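Local coordinates for protein lantibiotic dehydratase (Microbispora corallina, PDB 5EHK) that probably dehydrates serine and threonine residues of the precursor peptide of the lantibiotic NAI-107, in a reaction that depends on glutamyl-tRNA, at residues L687-W692 and I760-A765; G473-V478 and M674-G679; V229-S234 and Q278-T283. All coordinates share one frame; numbering follows the deposited sequence.

Contact 1: residues L687-W692 and I760-A765; sequences LAAPLW and IAQQVA
With CG anti to the backbone N (chi1 -176°) and the chain extended beyond it, Q763 passes its side chain across P690, while W692 holds CG anti to its carbonyl carbon (chi1 -74°) and so brings its indole alongside I760-A765. The indole meets that segment with the edge of its six-membered ring: A761 O and Q763 N both lie in its plane, and W692 CE3 comes 3.4 Å from A761 O. One atom further round the ring, W692 CZ3 touches Q763 CB at 3.8 Å, and the indole and the Q763 amide stand nearly perpendicular. The proline crosses the glutamine chain obliquely, P690 CG lying 3.4 Å from Q763 OE1. Both polar tips have partners beyond the contact: Q763 NE2 bonds E768 OE1 and W692 NE1 bonds W721 O, which should limit rotation of either group.

The backbones join as an antiparallel hydrogen-bonded pair. W692 N donates to A761 O (2.9 Å, 155° at the hydrogen) and A761 N to W692 O (3.0 Å), each donor lying in the plane of the carbonyl it meets; on the face of the sheet that carries the indole, W692 CB and A761 CB pack at 4.0 Å. On the opposite face, that of L691 and Q762, the leucine reaches out methyl to methyl, L691 CD2 to I760 CD1 at 3.4 Å. There the extended Q762 chain passes P690 O with its CG and brings OE1 to 3.7 Å from A689 CB, so the amide end rests against a methyl group.

Strand 760-763 thereby lies between two antiparallel neighbours, 685-693 and 726-730; its backbone bonds to the latter run from I760 to V730 and from Q762 to L728. Strand 676-682 flanks 685-693 on its far edge.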
loop_
_atom_site.group_PDB
_atom_site.type_symbol
_atom_site.label_atom_id
_atom_site.label_comp_id
_atom_site.label_asym_id
_atom_site.label_seq_id
_atom_site.Cartn_x
_atom_site.Cartn_y
_atom_site.Cartn_z
ATOM N N LEU A 687 -20.819 22.505 -12.549
ATOM C CA LEU A 687 -20.378 21.548 -11.534
ATOM C C LEU A 687 -18.956 21.871 -11.042
ATOM O O LEU A 687 -18.621 21.633 -9.889
ATOM C CB LEU A 687 -20.403 20.124 -12.104
ATOM C CG LEU A 687 -21.761 19.640 -12.595
ATOM C CD1 LEU A 687 -21.675 18.250 -13.217
ATOM C CD2 LEU A 687 -22.753 19.652 -11.438
ATOM N N ALA A 688 -18.137 22.436 -11.926
ATOM C CA ALA A 688 -16.791 22.856 -11.587
ATOM C C ALA A 688 -16.487 24.087 -12.411
ATOM O O ALA A 688 -16.836 24.142 -13.585
ATOM C CB ALA A 688 -15.787 21.754 -11.892
ATOM N N ALA A 689 -15.862 25.078 -11.782
ATOM C CA ALA A 689 -15.465 26.318 -12.442
ATOM C C ALA A 689 -14.242 26.101 -13.352
ATOM O O ALA A 689 -13.538 25.097 -13.231
ATOM C CB ALA A 689 -15.175 27.390 -11.394
ATOM N N PRO A 690 -14.001 27.024 -14.299
ATOM C CA PRO A 690 -12.778 26.881 -15.093
ATOM C C PRO A 690 -11.552 27.179 -14.244
ATOM O O PRO A 690 -11.650 27.883 -13.239
ATOM C CB PRO A 690 -12.952 27.918 -16.217
ATOM C CG PRO A 690 -14.412 28.170 -16.272
ATOM C CD PRO A 690 -14.868 28.083 -14.840
ATOM N N LEU A 691 -10.412 26.648 -14.674
ATOM C CA LEU A 691 -9.259 26.453 -13.805
ATOM C C LEU A 691 -7.875 26.689 -14.426
ATOM O O LEU A 691 -7.499 26.019 -15.384
ATOM C CB LEU A 691 -9.320 25.015 -13.362
ATOM C CG LEU A 691 -9.398 24.879 -11.873
ATOM C CD1 LEU A 691 -9.729 23.417 -11.581
ATOM C CD2 LEU A 691 -8.038 25.313 -11.347
ATOM N N TRP A 692 -7.097 27.600 -13.853
ATOM C CA TRP A 692 -5.735 27.855 -14.348
ATOM C C TRP A 692 -4.669 27.576 -13.290
ATOM O O TRP A 692 -4.680 28.194 -12.225
ATOM C CB TRP A 692 -5.586 29.318 -14.808
ATOM C CG TRP A 692 -6.247 29.616 -16.106
ATOM C CD1 TRP A 692 -5.705 29.479 -17.340
ATOM C CD2 TRP A 692 -7.579 30.107 -16.300
ATOM N NE1 TRP A 692 -6.615 29.843 -18.300
ATOM C CE2 TRP A 692 -7.776 30.232 -17.685
ATOM C CE3 TRP A 692 -8.622 30.446 -15.438
ATOM C CZ2 TRP A 692 -8.973 30.685 -18.232
ATOM C CZ3 TRP A 692 -9.804 30.883 -15.976
ATOM C CH2 TRP A 692 -9.973 31.001 -17.366
ATOM N N ILE A 760 -4.431 28.614 -7.332
ATOM C CA ILE A 760 -4.996 28.524 -8.667
ATOM C C ILE A 760 -5.817 29.766 -9.006
ATOM O O ILE A 760 -5.982 30.665 -8.178
ATOM C CB ILE A 760 -5.887 27.294 -8.816
ATOM C CG1 ILE A 760 -7.057 27.379 -7.839
ATOM C CG2 ILE A 760 -5.067 26.055 -8.628
ATOM C CD1 ILE A 760 -8.128 26.350 -8.077
ATOM N N ALA A 761 -6.297 29.825 -10.245
ATOM C CA ALA A 761 -7.131 30.932 -10.683
ATOM C C ALA A 761 -8.439 30.413 -11.250
ATOM O O ALA A 761 -8.437 29.597 -12.177
ATOM C CB ALA A 761 -6.406 31.754 -11.705
ATOM N N GLN A 762 -9.553 30.892 -10.702
ATOM C CA GLN A 762 -10.854 30.545 -11.255
ATOM C C GLN A 762 -11.471 31.713 -12.030
ATOM O O GLN A 762 -11.366 32.894 -11.640
ATOM C CB GLN A 762 -11.807 30.106 -10.153
ATOM C CG GLN A 762 -11.846 28.609 -9.893
ATOM C CD GLN A 762 -12.761 28.251 -8.718
ATOM O OE1 GLN A 762 -13.723 28.971 -8.406
ATOM N NE2 GLN A 762 -12.436 27.154 -8.036
ATOM N N GLN A 763 -12.108 31.373 -13.144
ATOM C CA GLN A 763 -12.935 32.329 -13.834
ATOM C C GLN A 763 -14.133 32.643 -12.950
ATOM O O GLN A 763 -14.800 31.728 -12.455
ATOM C CB GLN A 763 -13.388 31.804 -15.190
ATOM C CG GLN A 763 -14.185 32.836 -15.974
ATOM C CD GLN A 763 -14.422 32.438 -17.421
ATOM O OE1 GLN A 763 -14.671 31.261 -17.733
ATOM N NE2 GLN A 763 -14.368 33.428 -18.316
ATOM N N VAL A 764 -14.365 33.939 -12.738
ATOM C CA VAL A 764 -15.476 34.445 -11.941
ATOM C C VAL A 764 -16.839 34.058 -12.521
ATOM O O VAL A 764 -17.047 34.104 -13.736
ATOM C CB VAL A 764 -15.394 35.960 -11.847
ATOM C CG1 VAL A 764 -16.527 36.514 -11.007
ATOM C CG2 VAL A 764 -14.057 36.363 -11.277
ATOM N N ALA A 765 -17.768 33.695 -11.641
ATOM C CA ALA A 765 -19.086 33.258 -12.060
ATOM C C ALA A 765 -19.774 34.373 -12.841
ATOM O O ALA A 765 -19.940 35.484 -12.332
ATOM C CB ALA A 765 -19.918 32.883 -10.831
#

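Contact 2: residues G473-V478 and M674-G679; sequences GEREIV and MPFLPG
A short parallel beta pairing, centred on E476 opposite G679, joins the start of strand 476-479 to strand 676-682, which is itself paired antiparallel with 685-693. The side chain of R475 leaves from just before this pairing. R475 CB lies 4.0 Å from F676 CZ, at the rim of the phenyl ring. CG is set anti to the carbonyl carbon (chi1 -65°), and from there the chain runs extended through CD to NE, leading away from M674-G679 and packing against P724. At the tip the guanidinium is gripped twice: NH1 forms a salt bridge with E768 OE1 and NH2 a hydrogen bond with N722 O.

The aromatic partner is placed by its own CG, anti to the backbone N (chi1 172°). F676 thus presents an edge, with R475 CA and E474 O near the ring plane; F676 CZ is 3.6 Å from R475 CA. The same ring also meets that of W692. Beside it, P678 CB rests 3.7 Å from R475 O, a carbonyl that also accepts the hydrogen bond from G679 N (2.8 Å). Further round the proline ring, I477 CG2 approaches P678 CG loosely, while helix 460-471 packs against I477 through A469.

G679 O closes the pairing: I477 N donates to it at 3.0 Å, almost along the C=O axis (C=O...N angle 170°), and E476 CA makes a CA-H...O contact with the same oxygen at 3.3 Å.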
loop_
_atom_site.group_PDB
_atom_site.type_symbol
_atom_site.label_atom_id
_atom_site.label_comp_id
_atom_site.label_asym_id
_atom_site.label_seq_id
_atom_site.Cartn_x
_atom_site.Cartn_y
_atom_site.Cartn_z
ATOM N N GLY A 473 -10.408 25.743 -28.267
ATOM C CA GLY A 473 -10.114 26.907 -27.433
ATOM C C GLY A 473 -11.178 27.381 -26.443
ATOM O O GLY A 473 -11.097 28.499 -25.947
ATOM N N GLU A 474 -12.158 26.525 -26.149
ATOM C CA GLU A 474 -13.278 26.822 -25.253
ATOM C C GLU A 474 -12.936 26.692 -23.754
ATOM O O GLU A 474 -12.256 25.757 -23.344
ATOM C CB GLU A 474 -14.423 25.869 -25.555
ATOM C CG GLU A 474 -15.012 25.987 -26.951
ATOM C CD GLU A 474 -15.875 24.777 -27.314
ATOM O OE1 GLU A 474 -15.653 23.691 -26.727
ATOM O OE2 GLU A 474 -16.787 24.911 -28.161
ATOM N N ARG A 475 -13.437 27.612 -22.937
ATOM C CA ARG A 475 -13.162 27.597 -21.506
ATOM C C ARG A 475 -14.180 26.772 -20.740
ATOM O O ARG A 475 -14.035 26.584 -19.533
ATOM C CB ARG A 475 -13.245 29.006 -20.950
ATOM C CG ARG A 475 -12.215 29.925 -21.478
ATOM C CD ARG A 475 -12.652 31.347 -21.245
ATOM N NE ARG A 475 -11.530 32.274 -21.340
ATOM C CZ ARG A 475 -11.637 33.583 -21.172
ATOM N NH1 ARG A 475 -12.810 34.127 -20.898
ATOM N NH2 ARG A 475 -10.564 34.343 -21.270
ATOM N N GLU A 476 -15.217 26.295 -21.423
ATOM C CA GLU A 476 -16.232 25.493 -20.767
ATOM C C GLU A 476 -16.598 24.396 -21.735
ATOM O O GLU A 476 -16.596 24.603 -22.941
ATOM C CB GLU A 476 -17.456 26.338 -20.405
ATOM C CG GLU A 476 -17.179 27.430 -19.344
ATOM C CD GLU A 476 -18.447 28.106 -18.783
ATOM O OE1 GLU A 476 -19.582 27.682 -19.141
ATOM O OE2 GLU A 476 -18.299 29.080 -17.993
ATOM N N ILE A 477 -16.887 23.220 -21.208
ATOM C CA ILE A 477 -17.314 22.101 -22.011
ATOM C C ILE A 477 -18.702 21.768 -21.478
ATOM O O ILE A 477 -18.984 22.055 -20.317
ATOM C CB ILE A 477 -16.292 20.918 -21.909
ATOM C CG1 ILE A 477 -16.525 19.882 -23.010
ATOM C CG2 ILE A 477 -16.320 20.233 -20.534
ATOM C CD1 ILE A 477 -15.856 20.210 -24.351
ATOM N N VAL A 478 -19.590 21.239 -22.320
ATOM C CA VAL A 478 -20.969 20.989 -21.904
ATOM C C VAL A 478 -21.281 19.507 -21.896
ATOM O O VAL A 478 -21.125 18.835 -22.908
ATOM C CB VAL A 478 -21.991 21.681 -22.832
ATOM C CG1 VAL A 478 -23.420 21.202 -22.509
ATOM C CG2 VAL A 478 -21.880 23.207 -22.727
ATOM N N MET A 674 -3.136 19.458 -15.510
ATOM C CA MET A 674 -3.221 20.286 -16.698
ATOM C C MET A 674 -3.149 21.759 -16.295
ATOM O O MET A 674 -3.600 22.118 -15.208
ATOM C CB MET A 674 -4.509 19.989 -17.458
ATOM C CG MET A 674 -4.641 18.560 -17.998
ATOM S SD MET A 674 -3.567 18.277 -19.419
ATOM C CE MET A 674 -3.954 19.764 -20.313
ATOM N N PRO A 675 -2.509 22.601 -17.129
ATOM C CA PRO A 675 -2.375 24.035 -16.829
ATOM C C PRO A 675 -3.724 24.725 -16.880
ATOM O O PRO A 675 -3.960 25.689 -16.146
ATOM C CB PRO A 675 -1.481 24.561 -17.961
ATOM C CG PRO A 675 -1.631 23.569 -19.066
ATOM C CD PRO A 675 -1.857 22.234 -18.398
ATOM N N PHE A 676 -4.605 24.237 -17.747
ATOM C CA PHE A 676 -5.963 24.744 -17.769
ATOM C C PHE A 676 -6.941 23.615 -17.835
ATOM O O PHE A 676 -6.773 22.698 -18.631
ATOM C CB PHE A 676 -6.223 25.707 -18.938
ATOM C CG PHE A 676 -7.672 26.090 -19.088
ATOM C CD1 PHE A 676 -8.258 27.006 -18.209
ATOM C CD2 PHE A 676 -8.456 25.526 -20.089
ATOM C CE1 PHE A 676 -9.602 27.349 -18.326
ATOM C CE2 PHE A 676 -9.789 25.870 -20.219
ATOM C CZ PHE A 676 -10.367 26.776 -19.335
ATOM N N LEU A 677 -7.961 23.708 -16.982
ATOM C CA LEU A 677 -9.131 22.828 -16.991
ATOM C C LEU A 677 -10.419 23.618 -17.230
ATOM O O LEU A 677 -10.716 24.580 -16.509
ATOM C CB LEU A 677 -9.234 22.059 -15.676
ATOM C CG LEU A 677 -8.253 20.910 -15.499
ATOM C CD1 LEU A 677 -8.310 20.501 -14.073
ATOM C CD2 LEU A 677 -8.590 19.727 -16.433
ATOM N N PRO A 678 -11.186 23.217 -18.251
ATOM C CA PRO A 678 -12.434 23.889 -18.633
ATOM C C PRO A 678 -13.466 23.779 -17.525
ATOM O O PRO A 678 -13.449 22.762 -16.830
ATOM C CB PRO A 678 -12.916 23.065 -19.830
ATOM C CG PRO A 678 -12.331 21.718 -19.612
ATOM C CD PRO A 678 -10.995 21.946 -18.966
ATOM N N GLY A 679 -14.308 24.802 -17.343
ATOM C CA GLY A 679 -15.488 24.684 -16.501
ATOM C C GLY A 679 -16.399 23.606 -17.075
ATOM O O GLY A 679 -16.420 23.394 -18.282
#

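Contact 3: residues V229-S234 and Q278-T283; sequences VSARRS and QELLIT
V229 loses more surface here than any other residue, and it works through both of its methyls. CG1 stands anti to the backbone N (chi1 159°) and meets two side chains, with V229 CG1 3.9 Å from Q278 OE1 and equally 3.9 Å from L280 CD2. The second branch turns to the main chain: V229 CG2 lies 3.8 Å from Q278 O. Q278 holds CG anti to its carbonyl carbon (chi1 -57°) and then runs extended, crossing the valine at about a right angle, so that its aliphatic chain carries the amide toward the strand. There Q278 OE1 comes 4.0 Å from A231 CB, a packing contact without a hydrogen bond.

V229 and A231 lie on strand 228-232, an outermost strand of a small antiparallel three-stranded sheet, bonded through their backbones to L211 and I209. The sheet here packs against the turn that follows helix 267-278, where E279 leaves helical geometry with a positive phi of 67°. S230, between V229 and A231, points away from Q278-T283, and its OG bonds R208 NH1 and D833 OD2 of the second subunit.

L280, in the same connection just before strand 281-283, completes the apolar patch with the fork of its side chain: CD2 goes to the valine, while L280 CD1 touches A231 CB at 3.8 Å. The leucine also packs on I209 of the adjacent strand, and its backbone bonds H199.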
loop_
_atom_site.group_PDB
_atom_site.type_symbol
_atom_site.label_atom_id
_atom_site.label_comp_id
_atom_site.label_asym_id
_atom_site.label_seq_id
_atom_site.Cartn_x
_atom_site.Cartn_y
_atom_site.Cartn_z
ATOM N N VAL A 229 -4.515 12.148 30.683
ATOM C CA VAL A 229 -4.661 12.179 32.133
ATOM C C VAL A 229 -4.796 10.772 32.707
ATOM O O VAL A 229 -5.697 10.028 32.318
ATOM C CB VAL A 229 -5.870 13.025 32.547
ATOM C CG1 VAL A 229 -6.338 12.651 33.960
ATOM C CG2 VAL A 229 -5.521 14.502 32.456
ATOM N N SER A 230 -3.911 10.413 33.635
ATOM C CA SER A 230 -3.943 9.090 34.268
ATOM C C SER A 230 -4.050 9.215 35.770
ATOM O O SER A 230 -3.058 9.518 36.430
ATOM C CB SER A 230 -2.672 8.306 33.937
ATOM O OG SER A 230 -2.746 6.975 34.419
ATOM N N ALA A 231 -5.243 8.988 36.314
ATOM C CA ALA A 231 -5.450 9.075 37.759
ATOM C C ALA A 231 -5.582 7.680 38.371
ATOM O O ALA A 231 -6.086 6.774 37.718
ATOM C CB ALA A 231 -6.690 9.891 38.052
ATOM N N ARG A 232 -5.130 7.493 39.610
ATOM C CA ARG A 232 -5.374 6.225 40.294
ATOM C C ARG A 232 -6.850 6.109 40.687
ATOM O O ARG A 232 -7.443 7.050 41.220
ATOM C CB ARG A 232 -4.496 6.066 41.535
ATOM C CG ARG A 232 -4.733 4.745 42.278
ATOM C CD ARG A 232 -3.909 4.614 43.554
ATOM N NE ARG A 232 -2.474 4.808 43.316
ATOM C CZ ARG A 232 -1.601 3.835 43.032
ATOM N NH1 ARG A 232 -2.003 2.568 42.944
ATOM N NH2 ARG A 232 -0.317 4.131 42.842
ATOM N N ARG A 233 -7.439 4.941 40.443
ATOM C CA ARG A 233 -8.871 4.741 40.681
ATOM C C ARG A 233 -9.140 4.113 42.053
ATOM O O ARG A 233 -9.390 2.924 42.177
ATOM C CB ARG A 233 -9.476 3.887 39.570
ATOM C CG ARG A 233 -10.969 3.674 39.671
ATOM C CD ARG A 233 -11.462 2.882 38.461
ATOM N NE ARG A 233 -12.889 2.590 38.550
ATOM C CZ ARG A 233 -13.361 1.420 38.957
ATOM N NH1 ARG A 233 -12.509 0.478 39.317
ATOM N NH2 ARG A 233 -14.665 1.205 39.026
ATOM N N SER A 234 -9.074 4.938 43.083
ATOM C CA SER A 234 -9.321 4.504 44.449
ATOM C C SER A 234 -10.810 4.255 44.637
ATOM O O SER A 234 -11.594 4.567 43.751
ATOM C CB SER A 234 -8.840 5.596 45.411
ATOM O OG SER A 234 -9.471 6.838 45.128
ATOM N N GLN A 278 -9.058 18.039 36.485
ATOM C CA GLN A 278 -8.359 17.114 35.605
ATOM C C GLN A 278 -9.263 16.715 34.468
ATOM O O GLN A 278 -8.871 15.950 33.584
ATOM C CB GLN A 278 -7.968 15.833 36.335
ATOM C CG GLN A 278 -7.107 15.982 37.567
ATOM C CD GLN A 278 -6.814 14.622 38.198
ATOM O OE1 GLN A 278 -6.006 13.851 37.678
ATOM N NE2 GLN A 278 -7.507 14.308 39.297
ATOM N N GLU A 279 -10.475 17.243 34.508
ATOM C CA GLU A 279 -11.498 16.906 33.538
ATOM C C GLU A 279 -11.966 15.462 33.648
ATOM O O GLU A 279 -12.414 14.892 32.670
ATOM C CB GLU A 279 -11.044 17.233 32.118
ATOM C CG GLU A 279 -11.325 18.666 31.747
ATOM C CD GLU A 279 -10.931 18.985 30.336
ATOM O OE1 GLU A 279 -9.993 18.336 29.834
ATOM O OE2 GLU A 279 -11.551 19.889 29.737
ATOM N N LEU A 280 -11.828 14.868 34.832
ATOM C CA LEU A 280 -12.467 13.592 35.120
ATOM C C LEU A 280 -13.943 13.885 35.381
ATOM O O LEU A 280 -14.800 13.012 35.246
ATOM C CB LEU A 280 -11.853 12.936 36.356
ATOM C CG LEU A 280 -10.397 12.469 36.298
ATOM C CD1 LEU A 280 -10.128 11.445 37.372
ATOM C CD2 LEU A 280 -10.078 11.905 34.949
ATOM N N LEU A 281 -14.232 15.118 35.786
ATOM C CA LEU A 281 -15.607 15.583 35.905
ATOM C C LEU A 281 -15.830 16.790 35.018
ATOM O O LEU A 281 -14.880 17.460 34.622
ATOM C CB LEU A 281 -15.979 15.921 37.343
ATOM C CG LEU A 281 -16.177 14.751 38.292
ATOM C CD1 LEU A 281 -16.182 15.251 39.730
ATOM C CD2 LEU A 281 -17.475 14.048 37.961
ATOM N N ILE A 282 -17.087 17.027 34.669
ATOM C CA ILE A 282 -17.479 18.172 33.865
ATOM C C ILE A 282 -18.554 18.924 34.630
ATOM O O ILE A 282 -19.613 18.350 34.915
ATOM C CB ILE A 282 -18.074 17.727 32.532
ATOM C CG1 ILE A 282 -17.018 16.992 31.699
ATOM C CG2 ILE A 282 -18.631 18.925 31.792
ATOM C CD1 ILE A 282 -17.518 16.475 30.360
ATOM N N THR A 283 -18.281 20.185 34.981
ATOM C CA THR A 283 -19.248 20.980 35.753
ATOM C C THR A 283 -20.262 21.585 34.803
ATOM O O THR A 283 -19.971 21.742 33.617
ATOM C CB THR A 283 -18.585 22.100 36.608
ATOM O OG1 THR A 283 -18.122 23.157 35.757
ATOM C CG2 THR A 283 -17.405 21.551 37.383
#

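Following the chain from the N terminus, contact 3 comes first, closing a mostly helical loop of 43 residues and packing side chains of an edge strand of one small sheet against the end of helix 267-278 and the turn after it. Contact 2 then closes a much longer excursion of 195 residues, and contact 1 opens only eight residues after it ends and spans 67 more. The three follow in series, none nested or crossed. Contacts 1 and 2 have centres about 9 Å apart; adjacent strands 676-682 and 685-693 tie them together, with a probable hydrogen bond from L691 N to L677 O (2.8 Å). Contact 3 lies on the opposite side of the chain's centre.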